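PDB 3KG7: CurH from Lyngbya majuscula, which probably dehydrates the beta-hydroxyacyl intermediate carried by its module of the curacin polyketide synthase, acting as a double hotdog-fold dehydratase domain. Local coordinates for residues A66-L77 and Q118-P129. Sequence-based numbering, arbitrary orientation.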
loop_
_atom_site.group_PDB
_atom_site.type_symbol
_atom_site.label_atom_id
_atom_site.label_comp_id
_atom_site.label_asym_id
_atom_site.label_seq_id
_atom_site.Cartn_x
_atom_site.Cartn_y
_atom_site.Cartn_z
ATOM N N ALA C 66 -18.263 9.342 14.242
ATOM C CA ALA C 66 -16.897 9.017 14.621
ATOM C C ALA C 66 -16.361 10.097 15.531
ATOM O O ALA C 66 -16.882 11.212 15.576
ATOM C CB ALA C 66 -16.004 8.901 13.393
ATOM N N ALA C 67 -15.305 9.748 16.251
ATOM C CA ALA C 67 -14.621 10.656 17.150
ATOM C C ALA C 67 -13.125 10.520 16.918
ATOM O O ALA C 67 -12.604 9.413 16.815
ATOM C CB ALA C 67 -14.966 10.325 18.580
ATOM N N VAL C 68 -12.435 11.648 16.810
ATOM C CA VAL C 68 -10.992 11.633 16.552
ATOM C C VAL C 68 -10.281 12.368 17.662
ATOM O O VAL C 68 -10.630 13.503 17.983
ATOM C CB VAL C 68 -10.632 12.250 15.192
ATOM C CG1 VAL C 68 -9.191 11.946 14.856
ATOM C CG2 VAL C 68 -11.531 11.687 14.093
ATOM N N GLU C 69 -9.295 11.717 18.265
ATOM C CA GLU C 69 -8.647 12.289 19.441
ATOM C C GLU C 69 -7.130 12.376 19.328
ATOM O O GLU C 69 -6.525 11.725 18.478
ATOM C CB GLU C 69 -9.088 11.565 20.725
ATOM C CG GLU C 69 -9.107 10.048 20.652
ATOM C CD GLU C 69 -10.003 9.424 21.716
ATOM O OE1 GLU C 69 -9.566 8.451 22.373
ATOM O OE2 GLU C 69 -11.146 9.904 21.901
ATOM N N ASP C 70 -6.537 13.201 20.194
ATOM C CA ASP C 70 -5.085 13.469 20.225
ATOM C C ASP C 70 -4.519 13.790 18.843
ATOM O O ASP C 70 -3.625 13.099 18.338
ATOM C CB ASP C 70 -4.320 12.313 20.870
ATOM C CG ASP C 70 -4.850 11.963 22.244
ATOM O OD1 ASP C 70 -5.842 11.201 22.330
ATOM O OD2 ASP C 70 -4.267 12.452 23.237
ATOM N N ILE C 71 -5.066 14.840 18.241
ATOM C CA ILE C 71 -4.678 15.272 16.909
ATOM C C ILE C 71 -3.510 16.233 17.028
ATOM O O ILE C 71 -3.571 17.190 17.801
ATOM C CB ILE C 71 -5.847 15.967 16.167
ATOM C CG1 ILE C 71 -7.066 15.034 16.078
ATOM C CG2 ILE C 71 -5.400 16.409 14.766
ATOM C CD1 ILE C 71 -8.396 15.756 15.903
ATOM N N ASN C 72 -2.441 15.955 16.284
ATOM C CA ASN C 72 -1.297 16.868 16.201
ATOM C C ASN C 72 -0.910 17.197 14.767
ATOM O O ASN C 72 -0.948 16.334 13.875
ATOM C CB ASN C 72 -0.075 16.307 16.923
ATOM C CG ASN C 72 -0.395 15.802 18.311
ATOM O OD1 ASN C 72 -1.065 14.773 18.466
ATOM N ND2 ASN C 72 0.096 16.507 19.328
ATOM N N PHE C 73 -0.544 18.453 14.548
ATOM C CA PHE C 73 -0.015 18.868 13.261
ATOM C C PHE C 73 1.456 19.198 13.410
ATOM O O PHE C 73 1.853 19.962 14.294
ATOM C CB PHE C 73 -0.774 20.065 12.699
ATOM C CG PHE C 73 -2.252 19.975 12.881
ATOM C CD1 PHE C 73 -2.983 18.968 12.259
ATOM C CD2 PHE C 73 -2.921 20.899 13.683
ATOM C CE1 PHE C 73 -4.357 18.876 12.439
ATOM C CE2 PHE C 73 -4.307 20.816 13.867
ATOM C CZ PHE C 73 -5.024 19.805 13.241
ATOM N N GLN C 74 2.259 18.593 12.547
ATOM C CA GLN C 74 3.686 18.842 12.501
ATOM C C GLN C 74 3.947 19.901 11.420
ATOM O O GLN C 74 3.318 20.968 11.428
ATOM C CB GLN C 74 4.437 17.530 12.239
ATOM C CG GLN C 74 4.285 16.470 13.343
ATOM C CD GLN C 74 2.914 15.791 13.357
ATOM O OE1 GLN C 74 2.512 15.156 12.386
ATOM N NE2 GLN C 74 2.200 15.915 14.469
ATOM N N GLN C 75 4.858 19.624 10.489
ATOM C CA GLN C 75 5.110 20.586 9.415
ATOM C C GLN C 75 3.959 20.603 8.403
ATOM O O GLN C 75 3.340 19.568 8.133
ATOM C CB GLN C 75 6.474 20.382 8.746
ATOM C CG GLN C 75 7.005 18.957 8.749
ATOM C CD GLN C 75 8.519 18.905 8.561
ATOM O OE1 GLN C 75 9.176 19.936 8.340
ATOM N NE2 GLN C 75 9.083 17.702 8.649
ATOM N N PRO C 76 3.633 21.800 7.887
ATOM C CA PRO C 76 2.594 21.938 6.863
ATOM C C PRO C 76 2.967 21.323 5.512
ATOM O O PRO C 76 4.148 21.277 5.155
ATOM C CB PRO C 76 2.443 23.458 6.713
ATOM C CG PRO C 76 3.703 24.026 7.232
ATOM C CD PRO C 76 4.199 23.100 8.289
ATOM N N LEU C 77 1.955 20.847 4.788
ATOM C CA LEU C 77 2.103 20.492 3.383
ATOM C C LEU C 77 1.833 21.754 2.575
ATOM O O LEU C 77 0.696 22.221 2.513
ATOM C CB LEU C 77 1.121 19.377 3.000
ATOM C CG LEU C 77 1.401 18.509 1.767
ATOM C CD1 LEU C 77 0.590 17.235 1.833
ATOM C CD2 LEU C 77 1.109 19.230 0.466
ATOM N N GLN C 118 6.252 14.329 7.877
ATOM C CA GLN C 118 4.965 14.074 8.506
ATOM C C GLN C 118 4.194 15.375 8.710
ATOM O O GLN C 118 4.766 16.396 9.075
ATOM C CB GLN C 118 5.139 13.317 9.823
ATOM C CG GLN C 118 3.906 12.496 10.224
ATOM C CD GLN C 118 3.991 11.920 11.627
ATOM O OE1 GLN C 118 5.075 11.573 12.103
ATOM N NE2 GLN C 118 2.842 11.816 12.296
ATOM N N HIS C 119 2.893 15.330 8.470
ATOM C CA HIS C 119 2.061 16.510 8.603
ATOM C C HIS C 119 1.051 16.389 9.741
ATOM O O HIS C 119 0.673 17.397 10.357
ATOM C CB HIS C 119 1.381 16.813 7.272
ATOM C CG HIS C 119 2.345 16.967 6.140
ATOM N ND1 HIS C 119 3.204 18.042 6.034
ATOM C CD2 HIS C 119 2.601 16.174 5.073
ATOM C CE1 HIS C 119 3.944 17.905 4.950
ATOM N NE2 HIS C 119 3.596 16.782 4.348
ATOM N N ALA C 120 0.635 15.156 10.031
ATOM C CA ALA C 120 -0.391 14.927 11.037
ATOM C C ALA C 120 -0.351 13.537 11.678
ATOM O O ALA C 120 0.090 12.563 11.062
ATOM C CB ALA C 120 -1.773 15.194 10.446
ATOM N N SER C 121 -0.812 13.474 12.928
ATOM C CA SER C 121 -1.070 12.213 13.615
ATOM C C SER C 121 -2.342 12.356 14.434
ATOM O O SER C 121 -2.659 13.454 14.899
ATOM C CB SER C 121 0.092 11.850 14.539
ATOM O OG SER C 121 0.358 12.905 15.447
HETATM N N MSE C 122 -3.064 11.257 14.605
HETATM C CA MSE C 122 -4.253 11.236 15.462
HETATM C C MSE C 122 -4.729 9.809 15.700
HETATM O O MSE C 122 -4.233 8.867 15.078
HETATM C CB MSE C 122 -5.386 12.072 14.861
HETATM C CG MSE C 122 -5.990 11.485 13.601
HETATM SE SE MSE C 122 -6.517 12.858 12.319
HETATM C CE MSE C 122 -4.742 13.544 11.871
ATOM N N SER C 123 -5.689 9.663 16.608
ATOM C CA SER C 123 -6.325 8.383 16.868
ATOM C C SER C 123 -7.813 8.489 16.616
ATOM O O SER C 123 -8.467 9.448 17.053
ATOM C CB SER C 123 -6.088 7.931 18.307
ATOM O OG SER C 123 -4.843 7.259 18.454
ATOM N N VAL C 124 -8.339 7.509 15.888
ATOM C CA VAL C 124 -9.772 7.307 15.800
ATOM C C VAL C 124 -10.182 6.624 17.102
ATOM O O VAL C 124 -9.622 5.588 17.462
ATOM C CB VAL C 124 -10.113 6.424 14.589
ATOM C CG1 VAL C 124 -11.625 6.279 14.415
ATOM C CG2 VAL C 124 -9.495 7.012 13.342
ATOM N N SER C 125 -11.127 7.217 17.825
ATOM C CA SER C 125 -11.631 6.628 19.063
ATOM C C SER C 125 -12.328 5.291 18.783
ATOM O O SER C 125 -12.923 5.119 17.720
ATOM C CB SER C 125 -12.592 7.599 19.750
ATOM O OG SER C 125 -12.963 7.142 21.044
ATOM N N GLU C 126 -12.238 4.341 19.714
ATOM C CA GLU C 126 -12.962 3.071 19.567
ATOM C C GLU C 126 -14.426 3.255 19.931
ATOM O O GLU C 126 -15.251 2.364 19.709
ATOM C CB GLU C 126 -12.337 1.950 20.405
ATOM C CG GLU C 126 -12.617 2.011 21.907
ATOM C CD GLU C 126 -11.635 2.886 22.672
ATOM O OE1 GLU C 126 -10.654 3.367 22.061
ATOM O OE2 GLU C 126 -11.847 3.090 23.891
ATOM N N ASN C 127 -14.735 4.422 20.492
ATOM C CA ASN C 127 -16.082 4.736 20.928
ATOM C C ASN C 127 -16.741 5.806 20.091
ATOM O O ASN C 127 -16.297 6.954 20.094
ATOM C CB ASN C 127 -16.097 5.170 22.396
ATOM C CG ASN C 127 -16.162 4.004 23.336
ATOM O OD1 ASN C 127 -17.174 3.305 23.395
ATOM N ND2 ASN C 127 -15.080 3.778 24.078
ATOM N N PRO C 128 -17.818 5.435 19.380
ATOM C CA PRO C 128 -18.699 6.421 18.774
ATOM C C PRO C 128 -19.037 7.501 19.799
ATOM O O PRO C 128 -19.309 7.178 20.954
ATOM C CB PRO C 128 -19.961 5.605 18.446
ATOM C CG PRO C 128 -19.757 4.249 19.106
ATOM C CD PRO C 128 -18.283 4.067 19.115
ATOM N N PRO C 129 -19.001 8.782 19.393
ATOM C CA PRO C 129 -19.371 9.807 20.355
ATOM C C PRO C 129 -20.779 9.554 20.871
ATOM O O PRO C 129 -21.583 8.926 20.169
ATOM C CB PRO C 129 -19.341 11.104 19.530
ATOM C CG PRO C 129 -19.337 10.672 18.100
ATOM C CD PRO C 129 -18.645 9.354 18.082
#
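Glu69 with Ser123 and Asn72 with Ser121 are the hydrogen-bonded pairs of two neighbouring antiparallel strands, and Val68 with Val124 and Phe73 with Ala120 are non-hydrogen-bonded pairs. The register slips by one residue in a beta bulge between Glu69 and Asn72, Asp70 and Ile71 together facing Met122, with the corner of the strand at Asp70; Asp70 O still receives a CA-H...O contact from Met122 CA. Bulge and corner let one strand bend without parting from its partner. Selenomethionine Met122 points toward strand 66-73 and touches Val68 and Ile71, which precede and follow the corner in sequence. The backbone sets its CB against Ile71 CG1 at 3.6 Å. Its CG, placed between the backbone N and the carbonyl carbon (chi1 69°), meets Val68 CG1 at 3.5 Å, so one side chain spans both halves of the broken strand. On the other face Glu69 OE2 makes a weak, long approach to Ser125 OG, the firmer partner of this carboxylate being Lys100.

Past the regular pairing, Gln74 N donates to His119 O, and the His119 side chain continues the contact, its ND1 donating to Gln75 O at 2.6 Å; the oxygen lies close to the ring plane, although the nitrogen stands above the carbonyl plane. Leu77 CB covers one ring face almost centrally, 3.8 Å from the centroid in a CH-pi contact, while NE2 is hydrogen-bonded to Ser107. With an alanine in place of His119, Gln75 O would probably lose its donor, Ser107 its partner and Leu77 the ring face it packs on.

Strand 66-73 is also paired on its far edge with strand 225-236, and strand 117-124 with strand 101-109. Helix 52-62, probably the central helix of this hotdog, packs Tyr54 against Leu77, His119 and Ala120, and Thr58 against Met122.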